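Local atomic coordinates of putative gdp-fucose protein o-fucosyltransferase 1 (Caenorhabditis elegans, PDB entry 3ZY2), a protein that belongs to the protein O-fucosyltransferase family of the GT-B clan and holds a bound molecule of guanosine-5'-diphosphate. Residues 248-252 / 253-257; 260-264 / 265-269. All blocks are in the same frame, centred on the assembly; numbering follows the deposited sequence.

Interaction 1 (248-252 / 253-257)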
ATOM      1  N   GLU A 248     -19.064 -14.448  -4.440  1.00 27.81           N
ATOM      2  CA  GLU A 248     -18.349 -13.193  -4.710  1.00 29.46           C
ATOM      3  C   GLU A 248     -19.240 -11.987  -4.407  1.00 30.10           C
ATOM      4  O   GLU A 248     -20.409 -11.955  -4.814  1.00 31.99           O
ATOM      5  CB  GLU A 248     -17.870 -13.132  -6.163  1.00 30.75           C
ATOM      6  CG  GLU A 248     -16.911 -11.988  -6.432  1.00 34.47           C
ATOM      7  CD  GLU A 248     -16.152 -12.138  -7.740  1.00 40.11           C
ATOM      8  OE1 GLU A 248     -16.798 -12.232  -8.807  1.00 42.36           O
ATOM      9  OE2 GLU A 248     -14.897 -12.166  -7.687  1.00 42.64           O
ATOM     10  N   GLY A 249     -18.694 -11.019  -3.673  1.00 29.84           N
ATOM     11  CA  GLY A 249     -19.434  -9.796  -3.317  1.00 30.55           C
ATOM     12  C   GLY A 249     -20.728 -10.080  -2.566  1.00 30.33           C
ATOM     13  O   GLY A 249     -21.619  -9.233  -2.516  1.00 31.28           O
ATOM     14  N   HIS A 250     -20.818 -11.276  -1.971  1.00 29.98           N
ATOM     15  CA  HIS A 250     -21.984 -11.713  -1.178  1.00 30.19           C
ATOM     16  C   HIS A 250     -23.288 -11.780  -1.972  1.00 32.08           C
ATOM     17  O   HIS A 250     -24.356 -11.423  -1.459  1.00 32.58           O
ATOM     18  CB  HIS A 250     -22.167 -10.821   0.058  1.00 30.46           C
ATOM     19  CG  HIS A 250     -21.151 -11.045   1.136  1.00 28.45           C
ATOM     20  ND1 HIS A 250     -20.078 -11.903   0.998  1.00 28.87           N
ATOM     21  CD2 HIS A 250     -21.034 -10.493   2.365  1.00 27.73           C
ATOM     22  CE1 HIS A 250     -19.355 -11.876   2.102  1.00 25.01           C
ATOM     23  NE2 HIS A 250     -19.914 -11.031   2.948  1.00 29.55           N
ATOM     24  N   HIS A 251     -23.211 -12.266  -3.208  1.00 32.72           N
ATOM     25  CA  HIS A 251     -24.401 -12.309  -4.066  1.00 34.64           C
ATOM     26  C   HIS A 251     -25.487 -13.261  -3.555  1.00 34.92           C
ATOM     27  O   HIS A 251     -26.656 -13.115  -3.911  1.00 35.95           O
ATOM     28  CB  HIS A 251     -24.030 -12.597  -5.529  1.00 35.24           C
ATOM     29  CG  HIS A 251     -23.571 -14.000  -5.785  1.00 35.57           C
ATOM     30  ND1 HIS A 251     -24.446 -15.049  -5.971  1.00 37.08           N
ATOM     31  CD2 HIS A 251     -22.328 -14.522  -5.908  1.00 33.22           C
ATOM     32  CE1 HIS A 251     -23.760 -16.158  -6.190  1.00 35.13           C
ATOM     33  NE2 HIS A 251     -22.474 -15.865  -6.159  1.00 34.13           N
ATOM     34  N   LEU A 252     -25.102 -14.197  -2.689  1.00 34.00           N
ATOM     35  CA  LEU A 252     -26.028 -15.211  -2.164  1.00 33.47           C
ATOM     36  C   LEU A 252     -26.755 -14.818  -0.871  1.00 33.70           C
ATOM     37  O   LEU A 252     -27.692 -15.509  -0.452  1.00 34.19           O
ATOM     38  CB  LEU A 252     -25.296 -16.547  -1.950  1.00 32.82           C
ATOM     39  CG  LEU A 252     -24.830 -17.339  -3.173  1.00 32.36           C
ATOM     40  CD1 LEU A 252     -24.027 -18.561  -2.745  1.00 32.00           C
ATOM     41  CD2 LEU A 252     -26.012 -17.755  -4.038  1.00 35.16           C
ATOM     42  N   GLY A 253     -26.329 -13.728  -0.231  1.00 33.29           N
ATOM     43  CA  GLY A 253     -26.917 -13.339   1.049  1.00 33.53           C
ATOM     44  C   GLY A 253     -26.145 -12.324   1.867  1.00 32.63           C
ATOM     45  O   GLY A 253     -25.175 -11.715   1.395  1.00 32.41           O
ATOM     46  N   THR A 254     -26.577 -12.149   3.113  1.00 32.41           N
ATOM     47  CA  THR A 254     -25.946 -11.187   4.015  1.00 32.18           C
ATOM     48  C   THR A 254     -25.117 -11.898   5.078  1.00 30.35           C
ATOM     49  O   THR A 254     -25.600 -12.813   5.727  1.00 30.69           O
ATOM     50  CB  THR A 254     -26.991 -10.295   4.727  1.00 33.08           C
ATOM     51  OG1 THR A 254     -27.856 -11.113   5.522  1.00 37.70           O
ATOM     52  CG2 THR A 254     -27.830  -9.529   3.714  1.00 34.21           C
ATOM     53  N   LEU A 255     -23.871 -11.474   5.255  1.00 29.35           N
ATOM     54  CA  LEU A 255     -23.075 -11.948   6.383  1.00 27.90           C
ATOM     55  C   LEU A 255     -23.642 -11.420   7.709  1.00 29.31           C
ATOM     56  O   LEU A 255     -23.758 -10.207   7.907  1.00 30.04           O
ATOM     57  CB  LEU A 255     -21.612 -11.533   6.224  1.00 26.63           C
ATOM     58  CG  LEU A 255     -20.657 -12.036   7.310  1.00 25.62           C
ATOM     59  CD1 LEU A 255     -20.665 -13.570   7.334  1.00 23.57           C
ATOM     60  CD2 LEU A 255     -19.235 -11.495   7.100  1.00 24.66           C
ATOM     61  N   THR A 256     -24.009 -12.338   8.601  1.00 29.74           N
ATOM     62  CA  THR A 256     -24.497 -11.988   9.937  1.00 31.19           C
ATOM     63  C   THR A 256     -23.521 -12.377  11.047  1.00 30.89           C
ATOM     64  O   THR A 256     -22.612 -13.191  10.841  1.00 29.11           O
ATOM     65  CB  THR A 256     -25.815 -12.699  10.264  1.00 31.63           C
ATOM     66  OG1 THR A 256     -25.609 -14.122  10.236  1.00 31.46           O
ATOM     67  CG2 THR A 256     -26.934 -12.300   9.285  1.00 32.98           C
ATOM     68  N   LYS A 257     -23.729 -11.801  12.226  1.00 32.06           N
ATOM     69  CA  LYS A 257     -23.064 -12.233  13.454  1.00 32.67           C
ATOM     70  C   LYS A 257     -23.252 -13.720  13.754  1.00 32.08           C
ATOM     71  O   LYS A 257     -22.328 -14.357  14.252  1.00 31.58           O
ATOM     72  CB  LYS A 257     -23.592 -11.439  14.645  1.00 34.06           C
ATOM     73  CG  LYS A 257     -22.882 -10.139  14.929  1.00 37.06           C
ATOM     74  CD  LYS A 257     -23.408  -9.525  16.240  1.00 41.31           C
ATOM     75  CE  LYS A 257     -23.168 -10.453  17.450  1.00 42.57           C
ATOM     76  NZ  LYS A 257     -24.022 -10.131  18.643  1.00 45.31           N
TER
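Gly253 and His250 meet at the closure of a type I beta turn, in the loop between helix 243-246 and helix 257-260 of this GT-B protein. Gly253 N donates to His250 O at 3.3 Å, and the N-H...O angle of 164° makes the bond nearly straight at the donor. At the acceptor the geometry is less regular, because the donor sits well above the carbonyl plane. A second backbone bond, His251 N to Glu248 O at 3.2 Å, precedes it.

The side chain of His250 carries the rest of the contact. With CG beside its own backbone N and opposite the carbonyl carbon (chi1 -73°), the imidazole reaches past the turn to Leu255. There the ring meets CB of Leu255 obliquely, presenting neither a clear face nor a clear edge. In Leu255, CG stands anti to the backbone N (chi1 -177°), while CB makes the contact with the ring; the Leu255 side chain also touches Leu239, Leu246 and Val333. His250 is also lined by Asn236, Ser242 and Glu243, consistent with the burial of both side chains.

His251, at the corner of the turn, points out of the contact, yet its ring edge is directed at the preceding backbone: CD2 lies 3.4 Å from Glu248 O, in the ring plane. Farther on, Thr256 is the N-cap of the next helix, its OG1 bonded to Ile259 N. Back at the turn, the carbonyl of Gly253 folds close to His250, bringing Gly253 O to 3.4 Å from His250 CB.

Interaction 2 (260-264 / 265-269)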
ATOM      1  N   CYS A 260     -20.805 -15.484  11.606  1.00 22.91           N
ATOM      2  CA  CYS A 260     -19.428 -15.190  11.971  1.00 21.93           C
ATOM      3  C   CYS A 260     -19.059 -15.809  13.323  1.00 21.92           C
ATOM      4  O   CYS A 260     -17.973 -16.370  13.489  1.00 19.67           O
ATOM      5  CB  CYS A 260     -19.231 -13.675  12.028  1.00 22.56           C
ATOM      6  SG  CYS A 260     -17.536 -13.123  12.181  1.00 23.49           S
ATOM      7  N   SER A 261     -19.977 -15.694  14.276  1.00 22.44           N
ATOM      8  CA  SER A 261     -19.749 -16.138  15.647  1.00 23.58           C
ATOM      9  C   SER A 261     -21.010 -16.800  16.207  1.00 23.74           C
ATOM     10  O   SER A 261     -21.755 -16.166  16.966  1.00 24.97           O
ATOM     11  CB  SER A 261     -19.337 -14.930  16.513  1.00 24.36           C
ATOM     12  OG  SER A 261     -18.842 -15.363  17.765  1.00 28.96           O
ATOM     13  N   PRO A 262     -21.271 -18.066  15.825  1.00 23.03           N
ATOM     14  CA  PRO A 262     -22.446 -18.779  16.343  1.00 22.89           C
ATOM     15  C   PRO A 262     -22.415 -18.873  17.864  1.00 23.82           C
ATOM     16  O   PRO A 262     -21.327 -18.989  18.457  1.00 23.82           O
ATOM     17  CB  PRO A 262     -22.319 -20.195  15.763  1.00 22.50           C
ATOM     18  CG  PRO A 262     -21.271 -20.128  14.754  1.00 22.59           C
ATOM     19  CD  PRO A 262     -20.418 -18.921  14.991  1.00 21.84           C
ATOM     20  N   SER A 263     -23.600 -18.823  18.473  1.00 24.32           N
ATOM     21  CA  SER A 263     -23.758 -19.026  19.917  1.00 24.83           C
ATOM     22  C   SER A 263     -23.419 -20.469  20.240  1.00 24.28           C
ATOM     23  O   SER A 263     -23.496 -21.326  19.364  1.00 22.72           O
ATOM     24  CB  SER A 263     -25.192 -18.726  20.367  1.00 26.31           C
ATOM     25  OG  SER A 263     -26.122 -19.647  19.817  1.00 26.74           O
ATOM     26  N   LYS A 264     -23.067 -20.740  21.495  1.00 24.80           N
ATOM     27  CA  LYS A 264     -22.820 -22.126  21.936  1.00 24.71           C
ATOM     28  C   LYS A 264     -24.024 -23.013  21.627  1.00 24.45           C
ATOM     29  O   LYS A 264     -23.876 -24.119  21.118  1.00 22.42           O
ATOM     30  CB  LYS A 264     -22.465 -22.190  23.424  1.00 25.76           C
ATOM     31  CG  LYS A 264     -21.047 -21.715  23.736  1.00 27.45           C
ATOM     32  CD  LYS A 264     -20.643 -22.011  25.175  1.00 32.58           C
ATOM     33  CE  LYS A 264     -19.590 -21.009  25.643  1.00 36.48           C
ATOM     34  NZ  LYS A 264     -19.610 -20.752  27.120  1.00 40.14           N
ATOM     35  N   GLN A 265     -25.224 -22.507  21.921  1.00 25.08           N
ATOM     36  CA  GLN A 265     -26.475 -23.213  21.631  1.00 25.85           C
ATOM     37  C   GLN A 265     -26.588 -23.611  20.153  1.00 24.17           C
ATOM     38  O   GLN A 265     -26.955 -24.752  19.839  1.00 23.63           O
ATOM     39  CB  GLN A 265     -27.684 -22.339  22.028  1.00 27.86           C
ATOM     40  CG  GLN A 265     -27.579 -21.669  23.421  1.00 33.05           C
ATOM     41  CD  GLN A 265     -26.905 -20.287  23.401  1.00 34.93           C
ATOM     42  OE1 GLN A 265     -25.685 -20.164  23.577  1.00 32.55           O
ATOM     43  NE2 GLN A 265     -27.713 -19.239  23.212  1.00 39.07           N
ATOM     44  N   GLN A 266     -26.258 -22.670  19.261  1.00 23.99           N
ATOM     45  CA  GLN A 266     -26.345 -22.858  17.814  1.00 23.44           C
ATOM     46  C   GLN A 266     -25.300 -23.900  17.364  1.00 22.06           C
ATOM     47  O   GLN A 266     -25.600 -24.764  16.548  1.00 21.23           O
ATOM     48  CB  GLN A 266     -26.154 -21.510  17.064  1.00 24.59           C
ATOM     49  CG  GLN A 266     -27.403 -20.567  17.117  1.00 29.01           C
ATOM     50  CD  GLN A 266     -27.167 -19.063  16.743  1.00 30.24           C
ATOM     51  OE1 GLN A 266     -26.037 -18.567  16.655  1.00 30.27           O
ATOM     52  NE2 GLN A 266     -28.273 -18.337  16.553  1.00 34.99           N
ATOM     53  N   ILE A 267     -24.094 -23.825  17.924  1.00 21.47           N
ATOM     54  CA  ILE A 267     -23.044 -24.806  17.617  1.00 19.76           C
ATOM     55  C   ILE A 267     -23.510 -26.220  17.968  1.00 19.89           C
ATOM     56  O   ILE A 267     -23.411 -27.132  17.151  1.00 18.77           O
ATOM     57  CB  ILE A 267     -21.735 -24.477  18.353  1.00 19.50           C
ATOM     58  CG1 ILE A 267     -21.127 -23.204  17.756  1.00 19.95           C
ATOM     59  CG2 ILE A 267     -20.724 -25.670  18.256  1.00 18.26           C
ATOM     60  CD1 ILE A 267     -20.023 -22.584  18.562  1.00 22.98           C
ATOM     61  N   LEU A 268     -24.065 -26.371  19.169  1.00 19.95           N
ATOM     62  CA  LEU A 268     -24.506 -27.678  19.633  1.00 20.39           C
ATOM     63  C   LEU A 268     -25.642 -28.216  18.779  1.00 20.06           C
ATOM     64  O   LEU A 268     -25.611 -29.372  18.354  1.00 19.81           O
ATOM     65  CB  LEU A 268     -24.893 -27.624  21.121  1.00 21.26           C
ATOM     66  CG  LEU A 268     -23.749 -27.334  22.104  1.00 22.36           C
ATOM     67  CD1 LEU A 268     -24.282 -27.077  23.480  1.00 24.21           C
ATOM     68  CD2 LEU A 268     -22.771 -28.472  22.154  1.00 21.75           C
ATOM     69  N   GLU A 269     -26.647 -27.371  18.520  1.00 20.08           N
ATOM     70  CA  GLU A 269     -27.794 -27.785  17.715  1.00 21.30           C
ATOM     71  C   GLU A 269     -27.342 -28.258  16.338  1.00 19.71           C
ATOM     72  O   GLU A 269     -27.789 -29.299  15.857  1.00 19.84           O
ATOM     73  CB  GLU A 269     -28.796 -26.631  17.564  1.00 21.80           C
ATOM     74  CG  GLU A 269     -29.976 -26.990  16.645  1.00 26.12           C
ATOM     75  CD  GLU A 269     -31.100 -25.969  16.639  1.00 30.14           C
ATOM     76  OE1 GLU A 269     -30.987 -24.921  17.313  1.00 32.85           O
ATOM     77  OE2 GLU A 269     -32.100 -26.235  15.935  1.00 28.96           O
TER
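Ser263 and Gln266 form a capping box at the start of helix 264-278, with Ser263 as the N-cap. The evidence is a reciprocal pair of hydrogen bonds. Gln266 N donates to Ser263 OG at 3.1 Å with an N-H...O angle of 151°, while Ser263 N donates to Gln266 OE1, also at 3.1 Å but straighter, at 170°. That second donor is tilted moderately from the plane of the side-chain carbonyl. Ser263 can accept because chi1 of 66° sets OG between its backbone N and carbonyl carbon, turned toward the first helical turn; Gln266 places CG beside its backbone N, and the chain, extended from there, carries OE1 to Ser263 N. A weak bond from Gln266 NE2 to Glu258 gives the same amide a second partner.

Backbone bonds then carry on the helix: Ile267 N reaches Ser263 O at 2.9 Å and Leu268 N reaches Lys264 O at 3.0 Å, both donors approaching almost head-on to the carbonyl oxygen.

The apolar element is a hydrophobic staple, in which the residue before the N-cap meets the fourth residue after it: Pro262 CB touches Ile267 CG1 at 3.8 Å. Phe357 also touches Pro262, and Leu268 turns to Ile296 and Ala299 of helix 293-300.

Van der Waals contacts complete the end. Gln265, bent at chi2, folds its amide alongside Ser263, with OE1 3.6 Å from Ser263 CB. On the staple side, Ile267 CG1 also lies against the N-cap carbonyl, 3.4 Å from Ser263 O.

How the interactions relate
Both interactions are local and follow one another along the chain, at the two ends of the short helix 257-260, with centres about 19 Å apart. Interaction 1 lies in the loop leading into that helix and is partly buried; interaction 2 begins at the helix's last residue, enters helix 264-278 and is more of a surface contact. One backbone bond between the segments plus an oblique imidazole-leucine contact characterises the first, whereas the second combines reciprocal side-chain capping, regular helical bonds and an apolar staple. Val333 touches both, at Leu255 of interaction 1 and at Cys260 of interaction 2, where the disulfide to Cys228 ties the chain to helix 222-229.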